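Local atomic coordinates of putative 4-hydroxybenzoyl-CoA thioesterase (Geobacillus stearothermophilus, PDB entry 2OIW), a protein that probably hydrolyses acyl-CoA thioesters, as enzymes of the hotdog-fold thioesterase superfamily do. Residues N64-Y75 / Y89-A100. Sequence-based numbering, arbitrary orientation. Where two conformers were deposited one is given.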
loop_
_atom_site.group_PDB
_atom_site.type_symbol
_atom_site.label_atom_id
_atom_site.label_comp_id
_atom_site.label_asym_id
_atom_site.label_seq_id
_atom_site.Cartn_x
_atom_site.Cartn_y
_atom_site.Cartn_z
ATOM N N ASN A 64 -16.655 0.887 13.295
ATOM C CA ASN A 64 -17.627 0.443 12.296
ATOM C C ASN A 64 -16.893 0.192 11.005
ATOM O O ASN A 64 -15.936 0.865 10.723
ATOM C CB ASN A 64 -18.683 1.529 12.067
ATOM C CG ASN A 64 -19.699 1.604 13.194
ATOM O OD1 ASN A 64 -20.387 0.628 13.481
ATOM N ND2 ASN A 64 -19.809 2.779 13.838
ATOM N N GLN A 65 -17.351 -0.743 10.195
ATOM C CA GLN A 65 -16.661 -0.998 8.938
ATOM C C GLN A 65 -16.923 0.115 7.932
ATOM O O GLN A 65 -17.957 0.813 7.972
ATOM C CB GLN A 65 -17.074 -2.341 8.349
ATOM C CG GLN A 65 -16.774 -3.539 9.257
ATOM C CD GLN A 65 -15.284 -3.892 9.366
ATOM O OE1 GLN A 65 -14.422 -3.268 8.741
ATOM N NE2 GLN A 65 -14.984 -4.906 10.169
HETATM N N MSE A 66 -15.967 0.288 7.038
HETATM C CA MSE A 66 -16.145 1.237 5.966
HETATM C C MSE A 66 -16.089 0.543 4.612
HETATM O O MSE A 66 -15.634 -0.603 4.498
HETATM C CB MSE A 66 -15.116 2.359 6.081
HETATM C CG MSE A 66 -15.423 3.319 7.232
HETATM SE SE MSE A 66 -13.964 4.631 7.468
HETATM C CE MSE A 66 -12.655 3.403 8.341
ATOM N N TYR A 67 -16.570 1.248 3.604
ATOM C CA TYR A 67 -16.840 0.666 2.294
ATOM C C TYR A 67 -16.244 1.492 1.174
ATOM O O TYR A 67 -16.245 2.717 1.242
ATOM C CB TYR A 67 -18.369 0.520 2.106
ATOM C CG TYR A 67 -18.895 -0.449 3.137
ATOM C CD1 TYR A 67 -18.586 -1.814 3.030
ATOM C CD2 TYR A 67 -19.580 -0.007 4.273
ATOM C CE1 TYR A 67 -19.003 -2.728 3.988
ATOM C CE2 TYR A 67 -20.030 -0.918 5.239
ATOM C CZ TYR A 67 -19.715 -2.286 5.090
ATOM O OH TYR A 67 -20.099 -3.235 6.025
ATOM N N TYR A 68 -15.757 0.821 0.137
ATOM C CA TYR A 68 -15.474 1.512 -1.113
ATOM C C TYR A 68 -16.796 2.060 -1.682
ATOM O O TYR A 68 -17.800 1.379 -1.597
ATOM C CB TYR A 68 -14.841 0.515 -2.111
ATOM C CG TYR A 68 -14.712 1.039 -3.517
ATOM C CD1 TYR A 68 -13.886 2.118 -3.791
ATOM C CD2 TYR A 68 -15.407 0.439 -4.578
ATOM C CE1 TYR A 68 -13.760 2.600 -5.073
ATOM C CE2 TYR A 68 -15.279 0.911 -5.861
ATOM C CZ TYR A 68 -14.473 2.011 -6.097
ATOM O OH TYR A 68 -14.340 2.488 -7.364
ATOM N N GLY A 69 -16.791 3.264 -2.266
ATOM C CA GLY A 69 -17.976 3.789 -2.991
ATOM C C GLY A 69 -18.636 5.022 -2.393
ATOM O O GLY A 69 -19.498 5.648 -3.018
ATOM N N GLN A 70 -18.236 5.346 -1.162
ATOM C CA GLN A 70 -18.710 6.509 -0.421
ATOM C C GLN A 70 -17.466 7.208 0.123
ATOM O O GLN A 70 -16.537 6.541 0.602
ATOM C CB GLN A 70 -19.579 6.076 0.770
ATOM C CG GLN A 70 -20.807 5.228 0.455
ATOM C CD GLN A 70 -21.415 4.569 1.705
ATOM O OE1 GLN A 70 -21.043 3.448 2.096
ATOM N NE2 GLN A 70 -22.328 5.282 2.347
ATOM N N ASP A 71 -17.445 8.541 0.085
ATOM C CA ASP A 71 -16.308 9.305 0.637
ATOM C C ASP A 71 -16.202 9.133 2.154
ATOM O O ASP A 71 -17.156 8.739 2.811
ATOM C CB ASP A 71 -16.406 10.790 0.252
ATOM C CG ASP A 71 -16.007 11.019 -1.196
ATOM O OD1 ASP A 71 -15.484 10.062 -1.834
ATOM O OD2 ASP A 71 -16.196 12.145 -1.686
ATOM N N VAL A 72 -15.023 9.396 2.690
ATOM C CA VAL A 72 -14.803 9.379 4.138
ATOM C C VAL A 72 -14.181 10.709 4.493
ATOM O O VAL A 72 -13.599 11.375 3.623
ATOM C CB VAL A 72 -13.856 8.244 4.583
ATOM C CG1 VAL A 72 -14.420 6.874 4.151
ATOM C CG2 VAL A 72 -12.429 8.474 4.077
ATOM N N THR A 73 -14.360 11.111 5.746
ATOM C CA THR A 73 -13.785 12.343 6.254
ATOM C C THR A 73 -12.946 12.052 7.469
ATOM O O THR A 73 -13.414 11.433 8.429
ATOM C CB THR A 73 -14.865 13.379 6.629
ATOM O OG1 THR A 73 -15.748 13.535 5.518
ATOM C CG2 THR A 73 -14.239 14.711 6.952
ATOM N N VAL A 74 -11.708 12.533 7.406
ATOM C CA VAL A 74 -10.756 12.445 8.503
ATOM C C VAL A 74 -10.750 13.763 9.239
ATOM O O VAL A 74 -10.586 14.827 8.630
ATOM C CB VAL A 74 -9.349 12.083 7.974
ATOM C CG1 VAL A 74 -8.380 11.746 9.144
ATOM C CG2 VAL A 74 -9.476 10.877 6.982
ATOM N N TYR A 75 -10.985 13.679 10.549
ATOM C CA TYR A 75 -10.855 14.808 11.466
ATOM C C TYR A 75 -9.625 14.592 12.313
ATOM O O TYR A 75 -9.472 13.545 12.945
ATOM C CB TYR A 75 -12.061 14.900 12.369
ATOM C CG TYR A 75 -13.346 15.089 11.612
ATOM C CD1 TYR A 75 -13.786 16.376 11.264
ATOM C CD2 TYR A 75 -14.133 14.003 11.257
ATOM C CE1 TYR A 75 -14.974 16.568 10.583
ATOM C CE2 TYR A 75 -15.328 14.188 10.551
ATOM C CZ TYR A 75 -15.736 15.471 10.235
ATOM O OH TYR A 75 -16.887 15.668 9.546
ATOM N N TYR A 89 -5.286 13.513 18.308
ATOM C CA TYR A 89 -6.515 12.753 18.340
ATOM C C TYR A 89 -7.153 12.824 16.944
ATOM O O TYR A 89 -7.157 13.884 16.329
ATOM C CB TYR A 89 -7.485 13.249 19.433
ATOM C CG TYR A 89 -8.748 12.436 19.440
ATOM C CD1 TYR A 89 -8.752 11.136 19.926
ATOM C CD2 TYR A 89 -9.926 12.943 18.895
ATOM C CE1 TYR A 89 -9.908 10.364 19.899
ATOM C CE2 TYR A 89 -11.062 12.197 18.858
ATOM C CZ TYR A 89 -11.058 10.911 19.360
ATOM O OH TYR A 89 -12.209 10.167 19.313
ATOM N N GLU A 90 -7.685 11.715 16.447
ATOM C CA GLU A 90 -8.176 11.670 15.062
ATOM C C GLU A 90 -9.333 10.693 14.907
ATOM O O GLU A 90 -9.422 9.682 15.643
ATOM C CB GLU A 90 -7.017 11.339 14.086
ATOM C CG GLU A 90 -6.138 10.172 14.583
ATOM C CD GLU A 90 -4.666 10.254 14.183
ATOM O OE1 GLU A 90 -4.293 11.089 13.305
ATOM O OE2 GLU A 90 -3.873 9.448 14.756
ATOM N N GLU A 91 -10.222 10.988 13.960
ATOM C CA GLU A 91 -11.383 10.140 13.717
ATOM C C GLU A 91 -11.629 10.034 12.220
ATOM O O GLU A 91 -11.345 10.967 11.481
ATOM C CB GLU A 91 -12.637 10.735 14.376
ATOM C CG GLU A 91 -12.676 10.651 15.865
ATOM C CD GLU A 91 -13.972 11.160 16.448
ATOM O OE1 GLU A 91 -14.826 11.665 15.671
ATOM O OE2 GLU A 91 -14.126 11.079 17.692
ATOM N N ILE A 92 -12.140 8.892 11.779
ATOM C CA ILE A 92 -12.617 8.766 10.399
ATOM C C ILE A 92 -14.107 8.477 10.403
ATOM O O ILE A 92 -14.567 7.592 11.127
ATOM C CB ILE A 92 -11.850 7.682 9.605
ATOM C CG1 ILE A 92 -10.348 7.952 9.645
ATOM C CG2 ILE A 92 -12.301 7.666 8.169
ATOM C CD1 ILE A 92 -9.546 6.866 9.012
ATOM N N HIS A 93 -14.853 9.264 9.617
ATOM C CA HIS A 93 -16.288 9.137 9.476
ATOM C C HIS A 93 -16.646 8.717 8.037
ATOM O O HIS A 93 -15.927 9.022 7.071
ATOM C CB HIS A 93 -17.007 10.465 9.780
ATOM C CG HIS A 93 -16.831 10.969 11.182
ATOM N ND1 HIS A 93 -17.777 11.747 11.810
ATOM C CD2 HIS A 93 -15.814 10.828 12.072
ATOM C CE1 HIS A 93 -17.361 12.060 13.028
ATOM N NE2 HIS A 93 -16.170 11.515 13.211
ATOM N N GLN A 94 -17.768 8.021 7.909
ATOM C CA GLN A 94 -18.350 7.697 6.603
ATOM C C GLN A 94 -19.860 7.724 6.793
ATOM O O GLN A 94 -20.359 7.253 7.819
ATOM C CB GLN A 94 -17.884 6.336 6.085
ATOM C CG GLN A 94 -18.397 5.980 4.660
ATOM C CD GLN A 94 -17.749 4.718 4.081
ATOM O OE1 GLN A 94 -17.906 3.616 4.613
ATOM N NE2 GLN A 94 -17.021 4.876 2.972
ATOM N N ASN A 95 -20.585 8.306 5.838
ATOM C CA ASN A 95 -22.048 8.378 5.961
ATOM C C ASN A 95 -22.486 9.037 7.271
ATOM O O ASN A 95 -23.492 8.655 7.864
ATOM C CB ASN A 95 -22.657 6.970 5.852
ATOM C CG ASN A 95 -24.137 7.006 5.476
ATOM O OD1 ASN A 95 -24.567 7.839 4.653
ATOM N ND2 ASN A 95 -24.933 6.131 6.099
ATOM N N GLY A 96 -21.687 9.988 7.740
ATOM C CA GLY A 96 -21.984 10.714 8.971
ATOM C C GLY A 96 -21.909 9.879 10.242
ATOM O O GLY A 96 -22.530 10.219 11.217
ATOM N N VAL A 97 -21.147 8.788 10.228
ATOM C CA VAL A 97 -20.999 7.898 11.390
ATOM C C VAL A 97 -19.481 7.759 11.684
ATOM O O VAL A 97 -18.680 7.612 10.749
ATOM C CB VAL A 97 -21.633 6.478 11.092
ATOM C CG1 VAL A 97 -21.403 5.492 12.232
ATOM C CG2 VAL A 97 -23.143 6.567 10.825
ATOM N N VAL A 98 -19.085 7.831 12.956
ATOM C CA VAL A 98 -17.684 7.588 13.311
ATOM C C VAL A 98 -17.382 6.099 13.103
ATOM O O VAL A 98 -18.098 5.239 13.608
ATOM C CB VAL A 98 -17.329 8.050 14.751
ATOM C CG1 VAL A 98 -18.123 7.310 15.780
ATOM C CG2 VAL A 98 -15.842 7.877 15.064
ATOM N N CYS A 99 -16.352 5.810 12.319
ATOM C CA CYS A 99 -16.016 4.433 12.026
ATOM C C CYS A 99 -14.679 4.029 12.602
ATOM O O CYS A 99 -14.436 2.848 12.762
ATOM C CB CYS A 99 -16.044 4.175 10.513
ATOM S SG CYS A 99 -17.705 4.356 9.803
ATOM N N ALA A 100 -13.800 4.997 12.857
ATOM C CA ALA A 100 -12.471 4.723 13.412
ATOM C C ALA A 100 -12.025 5.880 14.266
ATOM O O ALA A 100 -12.265 7.036 13.908
ATOM C CB ALA A 100 -11.448 4.482 12.307
HETATM O O HOH W 1 -19.442 2.731 6.721
HETATM O O HOH W 2 -19.342 9.565 3.710
#
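Glu91 pairs with Tyr75 through two backbone hydrogen bonds, which help to set the antiparallel register of the strands 72-81 and 85-94 in this hotdog-fold sheet. Glu91 OE1 takes a nearly straight bond from His93 NE2 (2.8 Å, 172°) that probably restrains the rotation of the imidazole, while Tyr89 OH steadies the carboxylate through OE2. Ile92, on the other face, suits the apolar side beneath helix 27-34: its CG2 meets SE of Met66, present as selenomethionine, at 3.5 Å, and its CG1 lies alongside Val74 CG2. His93, doubly backbone-bonded to Thr73, offers a ring face to Tyr75, whose edge enters T-shaped with CE2 over the ring centre, the planes at 62°. Gln94 then reaches into the loop 67-70. With CG anti to the backbone N (chi1 -176°) and the chain extended, its flat amide serves three backbone groups: Gln94 OE1 accepts from Tyr67 N on an in-plane lone pair (2.9 Å), while NE2 donates to Tyr67 O and, from above the carbonyl plane, to Gln70 O. A leucine here would probably leave Tyr67 N, Tyr67 O and Gln70 O without these mates and the turn freer to shift. After the type I' turn 94-97, Val98 O accepts from Asn64 ND2 (3.0 Å). Cys99 O takes Asn64 N (3.0 Å), and its small CB packs tightly against Met66 CG. The Gln94 amide thus gives the loop both donor and acceptor, as a backbone peptide would.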